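Local coordinates for protein trilobed Protease (Pyrococcus furiosus, PDB 2GOP) that forms the beta-propeller domain of a protease, an open-Velcro ring of blades that may help control how substrates reach the catalytic part, at residues A[85-90]-A[116-121]; A[48-53]-A[334-339]; A[253-258]-A[288-293]; A[164-169]-A[203-208]. All blocks are in the same frame, centred on the assembly; numbering follows the deposited sequence. Where two conformers were deposited one is given.

Interaction 1 of 4, residues A[85-90]-A[116-121]; sequences SEIWVA and RKLLIV
I87 and V89 of strand 84-91 meet I120 and L118 of strand 117-123 across the gap between two neighbouring sheets. All direct contacts are apolar. The methylene CG1 of I87 lies 4.1 Å from the CG2 methyl of I120. The other branch joins in, with I87 CG2 4.2 Å from I120 CD1. The two isoleucines run alongside each other from opposite directions, touching at two points. V89 and L118 pass each other in the same way, V89 CG2 coming 3.9 Å from L118 CD2. L118 has CG anti to its backbone N (chi1 -168°), which carries its CD2 methyl toward V89. I106 and M76 also lie against I87, and W155 lies against I120, so the layer is closed in by other hydrocarbon and ring surfaces.

No hydrogen bond crosses the contact. The axes of the two short strand segments lie 10.3 Å apart and run antiparallel at 173°, a spacing of stacked sheets and not of paired strands.

W88 points away from the contact and has a polar partner of its own: its NE1 donates to E86 OE1 at 2.9 Å, and the carboxylate oxygen sits near the indole plane. R77 adds a cation-pi contact to W88. Face-to-face packing of adjacent four-stranded antiparallel sheets through aliphatic residues is the hallmark of blade packing in a beta-propeller.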
# COMPACT_ATOMS: atom_id res chain seq x y z
N SER A 85 -1.87 22.80 -0.17
CA SER A 85 -1.07 22.58 -1.37
C SER A 85 -1.69 23.39 -2.48
O SER A 85 -2.90 23.37 -2.65
CB SER A 85 -1.09 21.10 -1.76
OG SER A 85 -1.01 20.28 -0.62
N GLU A 86 -0.86 24.07 -3.25
CA GLU A 86 -1.37 24.94 -4.29
C GLU A 86 -0.95 24.40 -5.64
O GLU A 86 0.19 23.96 -5.80
CB GLU A 86 -0.82 26.34 -4.13
CG GLU A 86 -0.99 26.92 -2.73
CD GLU A 86 -0.06 28.07 -2.50
OE1 GLU A 86 0.37 28.68 -3.50
OE2 GLU A 86 0.26 28.35 -1.34
N ILE A 87 -1.87 24.44 -6.59
CA ILE A 87 -1.53 24.17 -7.98
C ILE A 87 -1.28 25.49 -8.69
O ILE A 87 -2.04 26.45 -8.54
CB ILE A 87 -2.63 23.36 -8.69
CG1 ILE A 87 -2.84 22.02 -7.99
CG2 ILE A 87 -2.27 23.15 -10.16
CD1 ILE A 87 -1.57 21.16 -7.81
N TRP A 88 -0.17 25.53 -9.43
CA TRP A 88 0.28 26.68 -10.18
C TRP A 88 0.44 26.29 -11.64
O TRP A 88 0.62 25.12 -11.98
CB TRP A 88 1.65 27.14 -9.66
CG TRP A 88 1.61 27.92 -8.41
CD1 TRP A 88 1.20 27.49 -7.19
CD2 TRP A 88 2.00 29.29 -8.25
NE1 TRP A 88 1.31 28.50 -6.27
CE2 TRP A 88 1.80 29.62 -6.90
CE3 TRP A 88 2.50 30.26 -9.11
CZ2 TRP A 88 2.07 30.89 -6.39
CZ3 TRP A 88 2.77 31.52 -8.61
CH2 TRP A 88 2.56 31.82 -7.27
N VAL A 89 0.42 27.30 -12.50
CA VAL A 89 0.77 27.14 -13.91
C VAL A 89 1.73 28.25 -14.32
O VAL A 89 1.47 29.42 -14.08
CB VAL A 89 -0.50 27.15 -14.80
CG1 VAL A 89 -0.12 27.02 -16.27
CG2 VAL A 89 -1.43 26.00 -14.39
N ALA A 90 2.85 27.86 -14.93
CA ALA A 90 3.83 28.80 -15.47
C ALA A 90 3.78 28.75 -16.98
O ALA A 90 3.72 27.68 -17.59
CB ALA A 90 5.23 28.45 -14.98
N ARG A 116 -4.22 22.49 -22.80
CA ARG A 116 -5.09 23.57 -22.33
C ARG A 116 -5.83 23.14 -21.07
O ARG A 116 -5.86 23.89 -20.08
CB ARG A 116 -6.04 23.99 -23.45
CG ARG A 116 -7.16 24.90 -23.04
CD ARG A 116 -8.21 25.02 -24.15
NE ARG A 116 -9.55 24.90 -23.58
CZ ARG A 116 -10.44 23.94 -23.85
NH1 ARG A 116 -10.19 22.99 -24.76
NH2 ARG A 116 -11.62 23.95 -23.24
N LYS A 117 -6.42 21.95 -21.08
CA LYS A 117 -7.11 21.44 -19.89
C LYS A 117 -6.17 20.67 -18.95
O LYS A 117 -5.27 19.93 -19.39
CB LYS A 117 -8.29 20.56 -20.27
CG LYS A 117 -9.33 21.28 -21.13
CD LYS A 117 -10.63 20.49 -21.24
CE LYS A 117 -10.49 19.17 -22.02
NZ LYS A 117 -10.25 19.33 -23.49
N LEU A 118 -6.43 20.82 -17.66
CA LEU A 118 -5.61 20.24 -16.61
C LEU A 118 -6.50 19.48 -15.61
O LEU A 118 -7.47 20.04 -15.08
CB LEU A 118 -4.85 21.38 -15.94
CG LEU A 118 -3.70 21.12 -14.97
CD1 LEU A 118 -2.62 20.23 -15.59
CD2 LEU A 118 -3.13 22.47 -14.52
N LEU A 119 -6.21 18.20 -15.41
CA LEU A 119 -6.93 17.36 -14.44
C LEU A 119 -6.18 17.35 -13.12
O LEU A 119 -5.02 16.92 -13.06
CB LEU A 119 -7.08 15.92 -14.93
CG LEU A 119 -7.78 14.96 -13.95
CD1 LEU A 119 -9.23 15.40 -13.70
CD2 LEU A 119 -7.71 13.50 -14.43
N ILE A 120 -6.85 17.82 -12.07
CA ILE A 120 -6.33 17.80 -10.71
C ILE A 120 -7.20 16.88 -9.86
O ILE A 120 -8.43 17.04 -9.82
CB ILE A 120 -6.35 19.21 -10.08
CG1 ILE A 120 -5.63 20.23 -10.99
CG2 ILE A 120 -5.72 19.20 -8.68
CD1 ILE A 120 -6.10 21.63 -10.80
N VAL A 121 -6.57 15.93 -9.18
CA VAL A 121 -7.26 15.08 -8.22
C VAL A 121 -6.65 15.26 -6.82
O VAL A 121 -5.43 15.27 -6.65
CB VAL A 121 -7.27 13.59 -8.67
CG1 VAL A 121 -8.07 12.75 -7.70
CG2 VAL A 121 -7.82 13.47 -10.09

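Interaction 2 of 4, residues A[48-53]-A[334-339]; sequences ENLKNN and KQLTDY
L50 and L336 meet by their methyl ends, with the two side chains crossing at about a right angle. The CD2 methyl of L50 does the touching. It lies 4.2 Å from L336 CD2 and is modelled only 3.3 Å from L336 CD1, a value too tight to be taken literally. L336 holds CG anti to its carbonyl carbon (chi1 -70°), which sends both its methyls toward L50. E48 OE1 stands 4.3 Å from L336 O; both are acceptors, and no bond forms.

The next shell shapes the two loops. N49 OD1 accepts from K51 N at 2.9 Å, an Asx turn that bends the chain round L50. In the other segment Q335 NE2 reaches forward to T337 O at 2.8 Å, in the plane of that carbonyl, and so bridges the turn that holds L336.

Further out, T328 packs on both leucines. T337 OG1 is hydrogen-bonded to E325 OE1 and to L326 N, and Y339 OH is hydrogen-bonded to Y29 OH. The 48-53 segment belongs to the first blade. Segment 334-339 begins on the last strand of the seventh, 333-335, and runs on into a loop, so this is the seam of the ring. The two segments share no hydrogen bond. Here they meet by a small apolar contact, consistent with an open Velcro in which no strand is exchanged to lock the ends.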
# COMPACT_ATOMS: atom_id res chain seq x y z
N GLU A 48 15.13 21.43 -18.45
CA GLU A 48 16.28 21.42 -19.35
C GLU A 48 15.87 21.15 -20.79
O GLU A 48 15.07 20.28 -21.08
CB GLU A 48 17.31 20.38 -18.91
CG GLU A 48 18.50 20.28 -19.87
CD GLU A 48 19.65 19.44 -19.35
OE1 GLU A 48 19.55 18.89 -18.23
OE2 GLU A 48 20.66 19.32 -20.08
N ASN A 49 16.46 21.92 -21.71
CA ASN A 49 16.27 21.72 -23.13
C ASN A 49 17.33 20.75 -23.62
O ASN A 49 18.52 21.01 -23.45
CB ASN A 49 16.38 23.07 -23.85
CG ASN A 49 16.05 23.00 -25.34
OD1 ASN A 49 16.39 22.05 -26.03
ND2 ASN A 49 15.39 24.04 -25.83
N LEU A 50 16.91 19.64 -24.21
CA LEU A 50 17.83 18.58 -24.63
C LEU A 50 18.75 18.97 -25.80
O LEU A 50 19.82 18.37 -25.97
CB LEU A 50 17.05 17.31 -24.98
CG LEU A 50 16.39 16.62 -23.78
CD1 LEU A 50 15.26 15.70 -24.24
CD2 LEU A 50 17.43 15.87 -22.96
N LYS A 51 18.33 19.95 -26.60
CA LYS A 51 19.12 20.37 -27.77
C LYS A 51 20.39 21.11 -27.37
O LYS A 51 21.48 20.77 -27.82
CB LYS A 51 18.29 21.24 -28.71
CG LYS A 51 17.09 20.54 -29.34
CD LYS A 51 16.49 21.37 -30.48
CE LYS A 51 15.08 20.92 -30.85
NZ LYS A 51 14.52 21.68 -32.02
N ASN A 52 20.25 22.12 -26.51
CA ASN A 52 21.37 22.97 -26.09
C ASN A 52 21.77 22.85 -24.60
O ASN A 52 22.67 23.55 -24.14
CB ASN A 52 21.08 24.44 -26.45
CG ASN A 52 19.80 24.97 -25.81
OD1 ASN A 52 19.08 24.25 -25.12
ND2 ASN A 52 19.51 26.24 -26.05
N ASN A 53 21.09 21.97 -23.87
CA ASN A 53 21.33 21.77 -22.43
C ASN A 53 21.01 22.99 -21.54
O ASN A 53 21.38 23.03 -20.36
CB ASN A 53 22.76 21.28 -22.17
CG ASN A 53 23.07 19.98 -22.90
OD1 ASN A 53 22.18 19.18 -23.18
ND2 ASN A 53 24.35 19.76 -23.20
N LYS A 334 22.22 8.23 -22.40
CA LYS A 334 23.06 9.41 -22.18
C LYS A 334 22.77 9.94 -20.78
O LYS A 334 21.62 10.02 -20.37
CB LYS A 334 22.77 10.48 -23.22
CG LYS A 334 23.11 10.05 -24.64
CD LYS A 334 23.28 11.23 -25.60
CE LYS A 334 23.89 10.77 -26.92
NZ LYS A 334 24.33 11.90 -27.79
N GLN A 335 23.82 10.29 -20.04
CA GLN A 335 23.66 10.88 -18.72
C GLN A 335 23.49 12.39 -18.86
O GLN A 335 24.32 13.05 -19.49
CB GLN A 335 24.86 10.58 -17.84
CG GLN A 335 24.65 10.94 -16.38
CD GLN A 335 25.73 10.42 -15.46
OE1 GLN A 335 26.48 9.51 -15.82
NE2 GLN A 335 25.81 10.99 -14.27
N LEU A 336 22.43 12.93 -18.26
CA LEU A 336 22.13 14.36 -18.35
C LEU A 336 22.56 15.19 -17.14
O LEU A 336 22.84 16.37 -17.28
CB LEU A 336 20.64 14.59 -18.60
CG LEU A 336 20.12 14.21 -19.97
CD1 LEU A 336 18.69 14.72 -20.11
CD2 LEU A 336 20.99 14.75 -21.09
N THR A 337 22.55 14.58 -15.95
CA THR A 337 22.93 15.30 -14.73
C THR A 337 24.11 14.60 -14.04
O THR A 337 24.31 13.40 -14.20
CB THR A 337 21.75 15.43 -13.73
OG1 THR A 337 21.37 14.14 -13.24
CG2 THR A 337 20.56 16.10 -14.37
N ASP A 338 24.88 15.38 -13.29
CA ASP A 338 25.98 14.84 -12.49
C ASP A 338 26.16 15.68 -11.22
O ASP A 338 27.28 15.97 -10.80
CB ASP A 338 27.27 14.78 -13.31
CG ASP A 338 27.70 16.14 -13.86
OD1 ASP A 338 26.97 17.14 -13.69
OD2 ASP A 338 28.79 16.22 -14.46
N TYR A 339 25.04 16.05 -10.61
CA TYR A 339 25.03 16.97 -9.48
C TYR A 339 25.97 16.51 -8.38
O TYR A 339 26.76 17.29 -7.85
CB TYR A 339 23.61 17.12 -8.92
CG TYR A 339 22.71 17.99 -9.77
CD1 TYR A 339 22.85 19.38 -9.77
CD2 TYR A 339 21.72 17.43 -10.57
CE1 TYR A 339 22.02 20.19 -10.54
CE2 TYR A 339 20.89 18.23 -11.35
CZ TYR A 339 21.05 19.61 -11.33
OH TYR A 339 20.23 20.40 -12.10

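Interaction 3 of 4, residues A[253-258]-A[288-293]; sequences EVMGIL and YIWDGE
Between the fifth and sixth blades of the propeller, I257 covers one face of the W290 indole in a surface contact about 20 Å from the centre of the chain to its own centre. I257 follows the outermost strand 254-256 of one blade. W290 ends the third strand, 284-290, of the next. The I257 CG2 methyl makes a CH-pi contact, 3.8 Å from the centroid of the six-membered ring and 14° off its normal. The CD1 methyl of the same residue reaches toward the five-membered ring, 4.1 Å from W290 CG. I257 holds CG1 between its backbone N and carbonyl carbon (chi1 62°), and this lets both branches lie over the indole. W290 points across the gap because its CG is anti to the backbone N (chi1 179°). M255 CE also approaches W290 CH2, obliquely, but M255 has two modelled conformers and this touch is less certain.

I248 and F277 also pack on W290, one from each blade. Replacing W290 by an alanine is likely to leave the I257 methyls without their ring face and open a gap between the two blades.

The turn after W290 is tied by an Asx turn, with E293 N donating to D291 OD1 at 3.3 Å. D291 N in turn donates to E293 O at 3.1 Å. This brings the chain back against the indole, with G292 N 3.3 Å from the W290 ring plane, on the face opposite I257 and over the centre.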
# COMPACT_ATOMS: atom_id res chain seq x y z
N GLU A 253 -11.33 -6.74 -25.25
CA GLU A 253 -11.06 -7.59 -24.09
C GLU A 253 -9.95 -6.97 -23.26
O GLU A 253 -9.17 -6.17 -23.78
CB GLU A 253 -10.63 -8.98 -24.54
CG GLU A 253 -11.78 -9.95 -24.81
CD GLU A 253 -11.31 -11.38 -25.05
OE1 GLU A 253 -12.10 -12.17 -25.61
OE2 GLU A 253 -10.16 -11.72 -24.68
N VAL A 254 -9.91 -7.32 -21.98
CA VAL A 254 -8.79 -6.98 -21.12
C VAL A 254 -7.74 -8.08 -21.29
O VAL A 254 -8.03 -9.25 -21.03
CB VAL A 254 -9.21 -6.86 -19.65
CG1 VAL A 254 -7.99 -6.66 -18.76
CG2 VAL A 254 -10.22 -5.72 -19.49
N MET A 255 -6.55 -7.70 -21.75
CA MET A 255 -5.48 -8.65 -22.03
C MET A 255 -4.25 -8.37 -21.17
O MET A 255 -3.74 -7.20 -21.09
CB MET A 255 -5.16 -8.69 -23.54
CG MET A 255 -3.92 -7.93 -24.04
SD MET A 255 -3.22 -8.65 -25.55
CE MET A 255 -1.66 -7.76 -25.65
N GLY A 256 -3.76 -9.42 -20.50
CA GLY A 256 -2.51 -9.32 -19.73
C GLY A 256 -1.29 -9.33 -20.66
O GLY A 256 -1.29 -10.00 -21.73
N ILE A 257 -0.25 -8.62 -20.25
CA ILE A 257 1.00 -8.60 -20.99
C ILE A 257 2.20 -9.12 -20.17
O ILE A 257 3.26 -9.30 -20.72
CB ILE A 257 1.32 -7.20 -21.54
CG1 ILE A 257 1.49 -6.16 -20.41
CG2 ILE A 257 0.25 -6.77 -22.54
CD1 ILE A 257 2.20 -4.87 -20.83
N LEU A 258 2.01 -9.38 -18.88
CA LEU A 258 3.07 -9.98 -18.05
C LEU A 258 2.57 -11.19 -17.26
O LEU A 258 3.09 -11.48 -16.21
CB LEU A 258 3.61 -8.92 -17.09
CG LEU A 258 4.36 -7.74 -17.72
CD1 LEU A 258 4.61 -6.61 -16.71
CD2 LEU A 258 5.65 -8.20 -18.33
N TYR A 288 11.77 -1.59 -18.97
CA TYR A 288 11.53 -2.34 -20.20
C TYR A 288 10.51 -1.66 -21.08
O TYR A 288 9.80 -0.75 -20.66
CB TYR A 288 10.96 -3.73 -19.86
CG TYR A 288 11.93 -4.64 -19.17
CD1 TYR A 288 12.02 -4.67 -17.77
CD2 TYR A 288 12.79 -5.46 -19.90
CE1 TYR A 288 12.93 -5.51 -17.14
CE2 TYR A 288 13.71 -6.29 -19.27
CZ TYR A 288 13.76 -6.32 -17.89
OH TYR A 288 14.68 -7.14 -17.27
N ILE A 289 10.43 -2.13 -22.33
CA ILE A 289 9.36 -1.73 -23.23
C ILE A 289 8.71 -2.99 -23.74
O ILE A 289 9.38 -4.00 -24.04
CB ILE A 289 9.87 -0.84 -24.40
CG1 ILE A 289 8.70 -0.28 -25.21
CG2 ILE A 289 10.84 -1.62 -25.30
CD1 ILE A 289 9.12 0.47 -26.45
N TRP A 290 7.38 -2.94 -23.83
CA TRP A 290 6.61 -4.01 -24.44
C TRP A 290 5.94 -3.49 -25.71
O TRP A 290 5.34 -2.41 -25.72
CB TRP A 290 5.55 -4.53 -23.47
CG TRP A 290 4.71 -5.61 -24.04
CD1 TRP A 290 4.96 -6.95 -23.99
CD2 TRP A 290 3.49 -5.46 -24.78
NE1 TRP A 290 3.97 -7.63 -24.63
CE2 TRP A 290 3.05 -6.75 -25.12
CE3 TRP A 290 2.72 -4.35 -25.16
CZ2 TRP A 290 1.89 -6.96 -25.85
CZ3 TRP A 290 1.56 -4.57 -25.88
CH2 TRP A 290 1.16 -5.87 -26.22
N ASP A 291 6.07 -4.27 -26.78
CA ASP A 291 5.45 -3.94 -28.05
C ASP A 291 4.91 -5.19 -28.76
O ASP A 291 4.77 -5.21 -29.97
CB ASP A 291 6.46 -3.18 -28.94
CG ASP A 291 7.58 -4.07 -29.46
OD1 ASP A 291 7.76 -5.21 -28.96
OD2 ASP A 291 8.30 -3.62 -30.39
N GLY A 292 4.58 -6.21 -27.98
CA GLY A 292 4.31 -7.54 -28.49
C GLY A 292 5.36 -8.50 -27.98
O GLY A 292 5.12 -9.70 -27.89
N GLU A 293 6.54 -7.96 -27.66
CA GLU A 293 7.59 -8.65 -26.92
C GLU A 293 8.26 -7.67 -25.96
O GLU A 293 8.19 -6.45 -26.15
CB GLU A 293 8.64 -9.25 -27.85
CG GLU A 293 9.59 -8.24 -28.48
CD GLU A 293 10.41 -8.84 -29.61
OE1 GLU A 293 10.11 -8.52 -30.79
OE2 GLU A 293 11.34 -9.63 -29.34

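Interaction 4 of 4, residues A[164-169]-A[203-208]; sequences VIEEFE and YIWEDG
E166 lies in a classic beta bulge with I165, both facing I156, and its CA is 7.5 Å from that of D207, whose backbone angles with those of G208 fit a type I' turn. The main side-chain contact is a face-to-face stack of F168 on W205. The F168 ring and the five-membered ring of W205 have centroids 3.9 Å apart and planes at 20°. F168 CE2 lies over the middle of the indole, and F168 CD2 is 3.3 Å from W205 CZ2. F168 reaches it with CG between its backbone N and carbonyl carbon (chi1 62°). The other face of W205 is met by G208 N, 3.2 Å above the plane and offset toward the rim of the indole. In the conformer given, one of two for E166, its CG comes in at the edge, 3.8 Å from W205 CH2. A serine in place of W205 would probably leave F168 without its stacking partner. E166 OE2 and D207 OD1, like charges, are 4.4 Å apart without a bond in that conformer.

F168 also stacks with F154 of strand 151-158 and touches V185 of strand 182-188. E210 of strand 209-217 packs on W205. The contact thus joins the outermost strand of the third blade to the third strand of the fourth.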
# COMPACT_ATOMS: atom_id res chain seq x y z
N VAL A 164 -11.89 26.81 -13.19
CA VAL A 164 -12.36 25.42 -13.07
C VAL A 164 -13.65 25.32 -13.86
O VAL A 164 -14.56 26.11 -13.64
CB VAL A 164 -12.63 25.01 -11.60
CG1 VAL A 164 -13.24 23.62 -11.53
CG2 VAL A 164 -11.37 25.07 -10.77
N ILE A 165 -13.72 24.36 -14.78
CA ILE A 165 -14.90 24.20 -15.65
C ILE A 165 -15.72 22.96 -15.30
O ILE A 165 -16.89 22.89 -15.63
CB ILE A 165 -14.52 24.16 -17.16
CG1 ILE A 165 -13.43 23.13 -17.46
CG2 ILE A 165 -14.09 25.55 -17.63
CD1 ILE A 165 -13.21 22.89 -18.93
N GLU A 166 -15.08 21.99 -14.66
CA GLU A 166 -15.76 20.82 -14.12
C GLU A 166 -15.16 20.48 -12.76
O GLU A 166 -13.97 20.69 -12.53
CB GLU A 166 -15.66 19.63 -15.07
CG GLU A 166 -16.68 19.63 -16.23
CD GLU A 166 -16.09 19.93 -17.60
OE1 GLU A 166 -14.84 19.98 -17.74
OE2 GLU A 166 -16.87 20.10 -18.56
N GLU A 167 -16.01 19.97 -11.87
CA GLU A 167 -15.61 19.58 -10.53
C GLU A 167 -16.58 18.51 -10.03
O GLU A 167 -17.79 18.67 -10.13
CB GLU A 167 -15.60 20.80 -9.60
CG GLU A 167 -15.45 20.45 -8.10
CD GLU A 167 -15.02 21.63 -7.23
OE1 GLU A 167 -15.06 22.79 -7.69
OE2 GLU A 167 -14.65 21.39 -6.07
N PHE A 168 -16.05 17.39 -9.55
CA PHE A 168 -16.91 16.37 -8.94
C PHE A 168 -16.19 15.62 -7.84
O PHE A 168 -14.97 15.69 -7.72
CB PHE A 168 -17.48 15.40 -9.98
CG PHE A 168 -16.45 14.59 -10.71
CD1 PHE A 168 -16.09 13.32 -10.26
CD2 PHE A 168 -15.86 15.08 -11.87
CE1 PHE A 168 -15.16 12.57 -10.94
CE2 PHE A 168 -14.93 14.34 -12.56
CZ PHE A 168 -14.58 13.07 -12.10
N GLU A 169 -16.97 14.92 -7.03
CA GLU A 169 -16.45 14.18 -5.91
C GLU A 169 -16.72 12.69 -6.08
O GLU A 169 -17.75 12.29 -6.61
CB GLU A 169 -17.08 14.69 -4.62
CG GLU A 169 -16.60 16.08 -4.23
CD GLU A 169 -17.15 16.55 -2.90
OE1 GLU A 169 -18.10 15.93 -2.38
OE2 GLU A 169 -16.62 17.56 -2.37
N TYR A 203 -15.29 3.85 -14.11
CA TYR A 203 -16.24 4.61 -14.90
C TYR A 203 -15.51 5.44 -15.92
O TYR A 203 -14.31 5.69 -15.79
CB TYR A 203 -17.04 5.56 -14.00
CG TYR A 203 -17.84 4.87 -12.94
CD1 TYR A 203 -17.26 4.50 -11.72
CD2 TYR A 203 -19.18 4.58 -13.14
CE1 TYR A 203 -18.01 3.84 -10.75
CE2 TYR A 203 -19.94 3.94 -12.17
CZ TYR A 203 -19.35 3.58 -10.98
OH TYR A 203 -20.11 2.95 -10.03
N ILE A 204 -16.24 5.89 -16.93
CA ILE A 204 -15.74 6.92 -17.82
C ILE A 204 -16.69 8.12 -17.73
O ILE A 204 -17.92 7.97 -17.76
CB ILE A 204 -15.51 6.40 -19.27
CG1 ILE A 204 -14.69 7.43 -20.07
CG2 ILE A 204 -16.85 6.08 -19.95
CD1 ILE A 204 -13.73 6.81 -21.10
N TRP A 205 -16.10 9.31 -17.60
CA TRP A 205 -16.80 10.50 -17.17
C TRP A 205 -16.63 11.61 -18.20
O TRP A 205 -15.53 11.83 -18.70
CB TRP A 205 -16.23 10.94 -15.82
CG TRP A 205 -17.04 11.97 -15.07
CD1 TRP A 205 -17.93 11.73 -14.06
CD2 TRP A 205 -17.01 13.39 -15.24
NE1 TRP A 205 -18.46 12.91 -13.60
CE2 TRP A 205 -17.92 13.95 -14.32
CE3 TRP A 205 -16.31 14.25 -16.11
CZ2 TRP A 205 -18.14 15.32 -14.22
CZ3 TRP A 205 -16.54 15.62 -16.01
CH2 TRP A 205 -17.44 16.14 -15.07
N GLU A 206 -17.72 12.30 -18.52
CA GLU A 206 -17.65 13.50 -19.34
C GLU A 206 -18.87 14.38 -19.13
O GLU A 206 -20.00 13.89 -19.07
CB GLU A 206 -17.50 13.14 -20.83
CG GLU A 206 -17.19 14.37 -21.70
CD GLU A 206 -16.89 14.02 -23.16
OE1 GLU A 206 -17.38 12.97 -23.64
OE2 GLU A 206 -16.19 14.81 -23.83
N ASP A 207 -18.63 15.69 -18.99
CA ASP A 207 -19.70 16.69 -18.93
C ASP A 207 -20.77 16.35 -17.89
O ASP A 207 -21.97 16.44 -18.17
CB ASP A 207 -20.33 16.86 -20.31
CG ASP A 207 -21.32 18.02 -20.37
OD1 ASP A 207 -20.95 19.16 -19.99
OD2 ASP A 207 -22.48 17.80 -20.79
N GLY A 208 -20.33 15.92 -16.71
CA GLY A 208 -21.23 15.67 -15.59
C GLY A 208 -21.91 14.31 -15.58
O GLY A 208 -22.64 13.99 -14.64

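In the fold
All four contacts join neighbouring blades of one seven-bladed ring, and none has a hydrogen bond between its segments. Interaction 1 is the buried one, made of aliphatic side chains alone. Interactions 2, 3 and 4 lie farther from the centre of the chain; 2 and 4 are partly buried and 3 is at the surface. Interactions 3 and 4 use a tryptophan from the third strand of a blade, met by an isoleucine methyl in one and a phenylalanine ring in the other. Interactions 1 and 4 reach the same sheet, the third blade, and touch where K117 CD lies 4.2 Å from I165 CD1. Interaction 2 differs in joining the first and last blades, through segments 281 residues apart, by a slight leucine contact.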